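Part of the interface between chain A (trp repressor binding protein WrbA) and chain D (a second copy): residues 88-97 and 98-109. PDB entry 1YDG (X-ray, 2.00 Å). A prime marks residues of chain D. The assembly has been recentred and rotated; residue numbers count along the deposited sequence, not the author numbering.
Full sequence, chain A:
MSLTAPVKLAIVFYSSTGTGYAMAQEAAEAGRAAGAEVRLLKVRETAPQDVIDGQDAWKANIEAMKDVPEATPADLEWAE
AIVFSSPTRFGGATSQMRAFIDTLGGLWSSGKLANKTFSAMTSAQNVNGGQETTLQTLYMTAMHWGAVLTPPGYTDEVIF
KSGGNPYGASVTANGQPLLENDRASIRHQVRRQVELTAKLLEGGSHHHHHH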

# COMPACT_ATOMS: atom_id res chain seq x y z
N THR A 88 14.23 -4.86 -4.85
CA THR A 88 13.67 -4.31 -3.62
C THR A 88 14.77 -3.83 -2.69
O THR A 88 15.84 -4.42 -2.61
CB THR A 88 12.76 -5.28 -2.86
OG1 THR A 88 12.01 -4.53 -1.88
CG2 THR A 88 13.55 -6.36 -2.15
N ARG A 89 14.47 -2.74 -2.00
CA ARG A 89 15.20 -2.30 -0.84
C ARG A 89 14.19 -2.13 0.29
O ARG A 89 13.47 -1.15 0.30
CB ARG A 89 15.87 -0.96 -1.12
CG ARG A 89 16.95 -1.01 -2.16
CD ARG A 89 18.17 -1.76 -1.67
NE ARG A 89 19.17 -1.80 -2.72
CZ ARG A 89 19.26 -2.75 -3.65
NH1 ARG A 89 18.42 -3.78 -3.68
NH2 ARG A 89 20.20 -2.66 -4.57
N PHE A 90 14.14 -3.09 1.21
CA PHE A 90 13.20 -3.08 2.34
C PHE A 90 11.75 -2.86 1.90
O PHE A 90 11.00 -2.13 2.56
CB PHE A 90 13.56 -2.03 3.40
CG PHE A 90 14.98 -2.10 3.91
CD1 PHE A 90 15.43 -3.21 4.61
CD2 PHE A 90 15.83 -1.03 3.73
CE1 PHE A 90 16.74 -3.27 5.10
CE2 PHE A 90 17.14 -1.06 4.20
CZ PHE A 90 17.60 -2.18 4.90
N GLY A 91 11.36 -3.49 0.80
CA GLY A 91 9.98 -3.46 0.33
C GLY A 91 9.61 -2.26 -0.52
O GLY A 91 8.46 -2.12 -0.92
N GLY A 92 10.58 -1.40 -0.80
CA GLY A 92 10.38 -0.27 -1.70
C GLY A 92 11.38 -0.33 -2.83
O GLY A 92 12.20 -1.23 -2.88
N ALA A 93 11.34 0.64 -3.73
CA ALA A 93 12.29 0.66 -4.84
C ALA A 93 13.64 1.16 -4.32
O ALA A 93 13.71 1.75 -3.23
CB ALA A 93 11.75 1.55 -5.98
N THR A 94 14.71 0.91 -5.08
CA THR A 94 16.03 1.48 -4.78
C THR A 94 16.05 3.02 -4.76
O THR A 94 15.27 3.66 -5.49
CB THR A 94 17.08 1.01 -5.80
OG1 THR A 94 16.65 1.29 -7.15
CG2 THR A 94 17.35 -0.45 -5.65
N SER A 95 16.93 3.61 -3.94
CA SER A 95 17.17 5.06 -3.97
C SER A 95 17.61 5.53 -5.33
O SER A 95 17.29 6.62 -5.73
CB SER A 95 18.20 5.51 -2.93
OG SER A 95 19.42 4.83 -3.10
N GLN A 96 18.30 4.67 -6.07
CA GLN A 96 18.73 4.97 -7.43
C GLN A 96 17.52 5.16 -8.36
O GLN A 96 17.44 6.14 -9.12
CB GLN A 96 19.63 3.85 -7.97
CG GLN A 96 20.97 3.73 -7.27
CD GLN A 96 21.04 2.69 -6.17
OE1 GLN A 96 20.02 2.30 -5.58
NE2 GLN A 96 22.24 2.22 -5.89
N MET A 97 16.57 4.24 -8.28
CA MET A 97 15.35 4.38 -9.05
C MET A 97 14.56 5.62 -8.63
O MET A 97 14.12 6.38 -9.48
CB MET A 97 14.48 3.12 -8.95
CG MET A 97 13.10 3.24 -9.65
SD MET A 97 13.16 3.52 -11.43
CE MET A 97 13.50 1.88 -12.03
N ARG D 98 15.38 7.87 0.84
CA ARG D 98 15.64 6.49 0.44
C ARG D 98 17.14 6.17 0.35
O ARG D 98 17.56 5.07 0.69
CB ARG D 98 14.95 6.14 -0.88
CG ARG D 98 13.44 6.25 -0.82
CD ARG D 98 12.76 5.46 0.31
NE ARG D 98 13.05 4.04 0.27
CZ ARG D 98 12.37 3.09 0.94
NH1 ARG D 98 11.28 3.38 1.66
NH2 ARG D 98 12.78 1.83 0.88
N ALA D 99 17.94 7.13 -0.08
CA ALA D 99 19.40 6.94 -0.07
C ALA D 99 19.95 6.74 1.35
O ALA D 99 20.83 5.91 1.55
CB ALA D 99 20.10 8.09 -0.75
N PHE D 100 19.42 7.47 2.33
CA PHE D 100 19.80 7.23 3.72
C PHE D 100 19.40 5.80 4.17
O PHE D 100 20.21 5.06 4.74
CB PHE D 100 19.19 8.29 4.65
CG PHE D 100 19.40 7.99 6.11
CD1 PHE D 100 20.70 7.93 6.62
CD2 PHE D 100 18.34 7.70 6.94
CE1 PHE D 100 20.91 7.59 7.95
CE2 PHE D 100 18.55 7.37 8.28
CZ PHE D 100 19.81 7.31 8.78
N ILE D 101 18.17 5.42 3.88
CA ILE D 101 17.66 4.07 4.19
C ILE D 101 18.55 2.99 3.58
O ILE D 101 18.79 1.96 4.21
CB ILE D 101 16.19 3.92 3.70
CG1 ILE D 101 15.27 4.69 4.65
CG2 ILE D 101 15.76 2.45 3.58
CD1 ILE D 101 13.92 5.07 4.10
N ASP D 102 19.03 3.25 2.36
CA ASP D 102 19.85 2.29 1.63
C ASP D 102 21.27 2.15 2.23
O ASP D 102 22.04 1.30 1.77
CB ASP D 102 19.94 2.68 0.13
CG ASP D 102 18.66 2.31 -0.67
OD1 ASP D 102 17.66 1.85 -0.09
OD2 ASP D 102 18.67 2.52 -1.93
N THR D 103 21.64 2.98 3.21
CA THR D 103 22.89 2.84 3.95
C THR D 103 22.74 2.01 5.23
O THR D 103 23.71 1.83 5.96
CB THR D 103 23.50 4.22 4.33
OG1 THR D 103 22.64 4.90 5.25
CG2 THR D 103 23.68 5.09 3.08
N LEU D 104 21.54 1.50 5.49
CA LEU D 104 21.23 0.84 6.75
C LEU D 104 21.36 -0.68 6.69
O LEU D 104 21.04 -1.36 7.67
CB LEU D 104 19.83 1.22 7.22
CG LEU D 104 19.60 2.72 7.45
CD1 LEU D 104 18.16 2.95 7.88
CD2 LEU D 104 20.60 3.31 8.46
N GLY D 105 21.85 -1.20 5.55
CA GLY D 105 21.97 -2.63 5.32
C GLY D 105 22.88 -3.35 6.29
O GLY D 105 22.57 -4.45 6.73
N GLY D 106 24.02 -2.74 6.62
CA GLY D 106 24.94 -3.31 7.60
C GLY D 106 24.30 -3.47 8.95
O GLY D 106 24.39 -4.51 9.57
N LEU D 107 23.65 -2.41 9.42
CA LEU D 107 22.95 -2.43 10.70
C LEU D 107 21.84 -3.47 10.71
O LEU D 107 21.66 -4.22 11.67
CB LEU D 107 22.36 -1.03 10.92
CG LEU D 107 22.57 -0.26 12.22
CD1 LEU D 107 23.99 -0.28 12.68
CD2 LEU D 107 22.08 1.16 12.01
N TRP D 108 21.07 -3.49 9.62
CA TRP D 108 20.02 -4.48 9.42
C TRP D 108 20.58 -5.91 9.48
O TRP D 108 20.04 -6.76 10.19
CB TRP D 108 19.31 -4.24 8.09
CG TRP D 108 18.28 -5.28 7.83
CD1 TRP D 108 17.01 -5.32 8.32
CD2 TRP D 108 18.44 -6.46 7.05
NE1 TRP D 108 16.36 -6.44 7.88
CE2 TRP D 108 17.22 -7.17 7.10
CE3 TRP D 108 19.51 -7.00 6.31
CZ2 TRP D 108 17.03 -8.38 6.44
CZ3 TRP D 108 19.32 -8.22 5.66
CH2 TRP D 108 18.08 -8.89 5.73
N SER D 109 21.65 -6.17 8.73
CA SER D 109 22.36 -7.47 8.77
C SER D 109 22.82 -7.85 10.18
O SER D 109 22.83 -9.03 10.53
CB SER D 109 23.56 -7.46 7.83
OG SER D 109 23.14 -7.39 6.49
O HOH W 1 20.21 0.94 -3.27
O HOH W 2 15.35 2.35 -0.72

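This is a small, mixed contact in which one carboxylate, Asp102′, gathers the hydrogen bonds of a helix start and two waters, while a turn-borne phenylalanine supplies the apolar packing beside it. Ser95 opens a helix in chain A, where backbone amides are not yet claimed by the helix's own carbonyls. Asp102′ OD2 uses that freedom: Ser95 N donates to it at 2.9 Å with a nearly straight 161° geometry, and Ser95 OG, in the p rotamer, donates to the same oxygen at 2.7 Å. Thr94 stays out of this exchange, its OG1 accepting from Met97 N at 3.2 Å to cap the helix. The two backbones come close here: Ser95 CB lies 3.3 Å from Ala99′ N, and the CA atoms of Ser95 and Ala99′ are 4.9 Å apart.

Arg89 does not reach a salt bridge, since its NE lies 4.4 Å from Asp102′ OD2. Water 1 spans the gap, accepting from Arg89 NE and donating to both Gln96 OE1 and Asp102′ OD2. Water 2 does similar work for the other carboxylate oxygen: it accepts from Arg98′ NE and donates to Ala93 O and Asp102′ OD1. Arg98′ NH2 sits 3.1 Å from Arg89 O, but the angle is too poor for a hydrogen bond.

Phe90 occupies a type I' turn from Arg89 to Gly92, whose positive phi at Phe90 and Gly91 fits the tight reversal; the CA-to-CB bond of Phe90 points toward chain D. The ring meets its neighbours by its edge: Phe90 CD2 lies 3.5 Å from Ile101′ CG2, and Phe90 CE1 comes within 3.7 Å of Trp108′ CG, over the indole face, with the planes at 67°. At Gly92 a side chain would be costly, because an ideal CB would fall 3.0 Å from Arg98′ NH2.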